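2,3-dihydroxybenzoate-AMP ligase (Mycobacterium smegmatis, PDB 5KEI) belongs to the ANL superfamily of AMP-binding enzymes, with a large AMP-binding region followed by a smaller C-terminal domain. Local coordinates at residues 61-66 with 71-76. Numbering follows the deposited sequence.
Sequences HIAVID and HTYAEL
Ala63 and Val64 both turn their backbone N-H groups to His71 O, the mark of a classic beta bulge in the antiparallel hairpin of strands 62-65 and 70-72. Ala63 N lies 2.7 Å from His71 O and Val64 N 3.2 Å from that same oxygen, both in its carbonyl plane, while His71 N returns a bond to Val64 O. The bulge shifts the register by one residue between the pairs Ile62-Thr72 and Val64-His71. At the open end of the hairpin, away from its turn, the N-H of Tyr73, the first residue of helix 73-88, donates to His61 O almost in line with the carbonyl (C=O...N 179°), tying strand to helix start. That start is closed by a capping box: Glu75 N donates to Thr72 OG1 and Thr72 N to Glu75 OE1, each at 3.2 Å. A chi1 of 64° sets OG1 between the backbone N and the carbonyl carbon of Thr72, where Glu75 N can reach it, and leaves CG2 to meet Ile62 CD1 at 3.8 Å. Val64 CG2 rests on His71 CB, and its other methyl, CG1, reaches Leu76 CD2, which also touches Ala63 CB. Strand 275-278 pairs in parallel with the other edge of 62-65, leaving 70-72 as the outermost strand of this mixed sheet within the chain. Tyr73 OH bonds to Ala274 O. Ala63 CB sits over the centre of one face of the Tyr73 ring, a CH-pi contact 3.4 Å from the ring centroid and only 6° off its normal.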
ATOM      1  N   HIS A  61       3.995 -15.715  25.393  1.00 46.23           N
ATOM      2  CA  HIS A  61       4.161 -14.267  25.228  1.00 45.07           C
ATOM      3  C   HIS A  61       2.847 -13.659  24.722  1.00 40.37           C
ATOM      4  O   HIS A  61       2.128 -14.272  23.935  1.00 40.89           O
ATOM      5  CB  HIS A  61       5.303 -13.936  24.241  1.00 46.36           C
ATOM      6  CG  HIS A  61       6.686 -14.090  24.812  1.00 52.68           C
ATOM      7  ND1 HIS A  61       7.075 -15.187  25.548  1.00 51.73           N
ATOM      8  CD2 HIS A  61       7.776 -13.287  24.720  1.00 52.98           C
ATOM      9  CE1 HIS A  61       8.345 -15.050  25.903  1.00 49.30           C
ATOM     10  NE2 HIS A  61       8.791 -13.910  25.412  1.00 51.26           N
ATOM     11  N   ILE A  62       2.533 -12.455  25.178  1.00 41.26           N
ATOM     12  CA  ILE A  62       1.366 -11.747  24.680  1.00 36.57           C
ATOM     13  C   ILE A  62       1.597 -11.360  23.223  1.00 37.78           C
ATOM     14  O   ILE A  62       2.616 -10.767  22.893  1.00 39.51           O
ATOM     15  CB  ILE A  62       1.079 -10.496  25.512  1.00 41.23           C
ATOM     16  CG1 ILE A  62       0.950 -10.862  26.990  1.00 37.84           C
ATOM     17  CG2 ILE A  62      -0.181  -9.829  25.020  1.00 38.04           C
ATOM     18  CD1 ILE A  62      -0.184 -11.813  27.268  1.00 44.27           C
ATOM     19  N   ALA A  63       0.665 -11.713  22.347  1.00 37.76           N
ATOM     20  CA  ALA A  63       0.846 -11.450  20.926  1.00 37.29           C
ATOM     21  C   ALA A  63       0.208 -10.123  20.532  1.00 35.43           C
ATOM     22  O   ALA A  63       0.848  -9.290  19.891  1.00 33.45           O
ATOM     23  CB  ALA A  63       0.270 -12.590  20.089  1.00 34.27           C
ATOM     24  N   VAL A  64      -1.049  -9.930  20.922  1.00 30.18           N
ATOM     25  CA  VAL A  64      -1.803  -8.753  20.533  1.00 30.02           C
ATOM     26  C   VAL A  64      -2.582  -8.210  21.735  1.00 38.85           C
ATOM     27  O   VAL A  64      -3.006  -8.976  22.596  1.00 38.86           O
ATOM     28  CB  VAL A  64      -2.754  -9.076  19.371  1.00 32.50           C
ATOM     29  CG1 VAL A  64      -1.964  -9.370  18.087  1.00 26.87           C
ATOM     30  CG2 VAL A  64      -3.636 -10.269  19.726  1.00 32.41           C
ATOM     31  N   ILE A  65      -2.730  -6.886  21.818  1.00 39.87           N
ATOM     32  CA  ILE A  65      -3.491  -6.250  22.900  1.00 36.66           C
ATOM     33  C   ILE A  65      -4.397  -5.161  22.337  1.00 36.24           C
ATOM     34  O   ILE A  65      -4.007  -4.462  21.408  1.00 38.60           O
ATOM     35  CB  ILE A  65      -2.578  -5.596  23.979  1.00 37.88           C
ATOM     36  CG1 ILE A  65      -1.459  -6.534  24.428  1.00 41.73           C
ATOM     37  CG2 ILE A  65      -3.388  -5.165  25.177  1.00 38.68           C
ATOM     38  CD1 ILE A  65      -0.706  -6.019  25.645  1.00 38.71           C
ATOM     39  N   ASP A  66      -5.608  -5.032  22.873  1.00 41.50           N
ATOM     40  CA  ASP A  66      -6.413  -3.829  22.647  1.00 43.79           C
ATOM     41  C   ASP A  66      -7.086  -3.472  23.962  1.00 45.37           C
ATOM     42  O   ASP A  66      -6.804  -4.095  24.988  1.00 50.81           O
ATOM     43  CB  ASP A  66      -7.438  -3.988  21.499  1.00 36.53           C
ATOM     44  CG  ASP A  66      -8.447  -5.127  21.715  1.00 46.06           C
ATOM     45  OD1 ASP A  66      -8.846  -5.400  22.865  1.00 48.72           O
ATOM     46  OD2 ASP A  66      -8.867  -5.743  20.706  1.00 43.75           O
ATOM     47  N   HIS A  71      -4.390 -11.413  23.734  1.00 43.41           N
ATOM     48  CA  HIS A  71      -4.174 -12.807  23.384  1.00 36.31           C
ATOM     49  C   HIS A  71      -2.686 -13.152  23.362  1.00 40.69           C
ATOM     50  O   HIS A  71      -1.875 -12.421  22.798  1.00 41.40           O
ATOM     51  CB  HIS A  71      -4.800 -13.111  22.020  1.00 40.06           C
ATOM     52  CG  HIS A  71      -6.222 -12.698  21.888  1.00 43.06           C
ATOM     53  ND1 HIS A  71      -7.203 -13.031  22.832  1.00 46.50           N
ATOM     54  CD2 HIS A  71      -6.882 -11.980  20.951  1.00 38.67           C
ATOM     55  CE1 HIS A  71      -8.350 -12.537  22.469  1.00 37.11           C
ATOM     56  NE2 HIS A  71      -8.196 -11.891  21.309  1.00 37.38           N
ATOM     57  N   THR A  72      -2.325 -14.268  23.981  1.00 41.92           N
ATOM     58  CA  THR A  72      -0.988 -14.820  23.836  1.00 37.08           C
ATOM     59  C   THR A  72      -0.852 -15.413  22.435  1.00 39.54           C
ATOM     60  O   THR A  72      -1.858 -15.602  21.739  1.00 38.28           O
ATOM     61  CB  THR A  72      -0.709 -15.912  24.876  1.00 44.29           C
ATOM     62  OG1 THR A  72      -1.594 -17.014  24.640  1.00 43.30           O
ATOM     63  CG2 THR A  72      -0.937 -15.386  26.285  1.00 39.57           C
ATOM     64  N   TYR A  73       0.380 -15.715  22.027  1.00 39.08           N
ATOM     65  CA  TYR A  73       0.631 -16.297  20.711  1.00 36.42           C
ATOM     66  C   TYR A  73      -0.041 -17.652  20.540  1.00 38.67           C
ATOM     67  O   TYR A  73      -0.485 -17.989  19.443  1.00 37.89           O
ATOM     68  CB  TYR A  73       2.137 -16.427  20.450  1.00 37.31           C
ATOM     69  CG  TYR A  73       2.773 -15.157  19.928  1.00 41.53           C
ATOM     70  CD1 TYR A  73       2.701 -14.817  18.576  1.00 40.70           C
ATOM     71  CD2 TYR A  73       3.439 -14.282  20.793  1.00 42.40           C
ATOM     72  CE1 TYR A  73       3.280 -13.635  18.099  1.00 33.37           C
ATOM     73  CE2 TYR A  73       4.024 -13.109  20.328  1.00 39.09           C
ATOM     74  CZ  TYR A  73       3.940 -12.793  18.980  1.00 35.02           C
ATOM     75  OH  TYR A  73       4.521 -11.633  18.534  1.00 31.90           O
ATOM     76  N   ALA A  74      -0.125 -18.424  21.624  1.00 40.81           N
ATOM     77  CA  ALA A  74      -0.790 -19.727  21.579  1.00 38.51           C
ATOM     78  C   ALA A  74      -2.301 -19.568  21.427  1.00 38.40           C
ATOM     79  O   ALA A  74      -2.942 -20.271  20.637  1.00 38.43           O
ATOM     80  CB  ALA A  74      -0.462 -20.544  22.824  1.00 39.44           C
ATOM     81  N   GLU A  75      -2.861 -18.632  22.179  1.00 40.58           N
ATOM     82  CA  GLU A  75      -4.280 -18.307  22.088  1.00 41.09           C
ATOM     83  C   GLU A  75      -4.664 -17.730  20.729  1.00 38.79           C
ATOM     84  O   GLU A  75      -5.727 -18.053  20.208  1.00 39.30           O
ATOM     85  CB  GLU A  75      -4.657 -17.331  23.207  1.00 42.13           C
ATOM     86  CG  GLU A  75      -4.549 -17.976  24.581  1.00 49.26           C
ATOM     87  CD  GLU A  75      -4.569 -16.989  25.733  1.00 54.72           C
ATOM     88  OE1 GLU A  75      -4.697 -15.769  25.487  1.00 50.29           O
ATOM     89  OE2 GLU A  75      -4.441 -17.447  26.894  1.00 59.72           O
ATOM     90  N   LEU A  76      -3.806 -16.882  20.158  1.00 39.21           N
ATOM     91  CA  LEU A  76      -4.087 -16.266  18.852  1.00 38.41           C
ATOM     92  C   LEU A  76      -4.006 -17.304  17.723  1.00 38.43           C
ATOM     93  O   LEU A  76      -4.802 -17.280  16.778  1.00 36.70           O
ATOM     94  CB  LEU A  76      -3.120 -15.097  18.586  1.00 33.83           C
ATOM     95  CG  LEU A  76      -3.181 -14.405  17.218  1.00 34.56           C
ATOM     96  CD1 LEU A  76      -4.592 -13.934  16.879  1.00 31.81           C
ATOM     97  CD2 LEU A  76      -2.196 -13.236  17.154  1.00 27.56           C
TER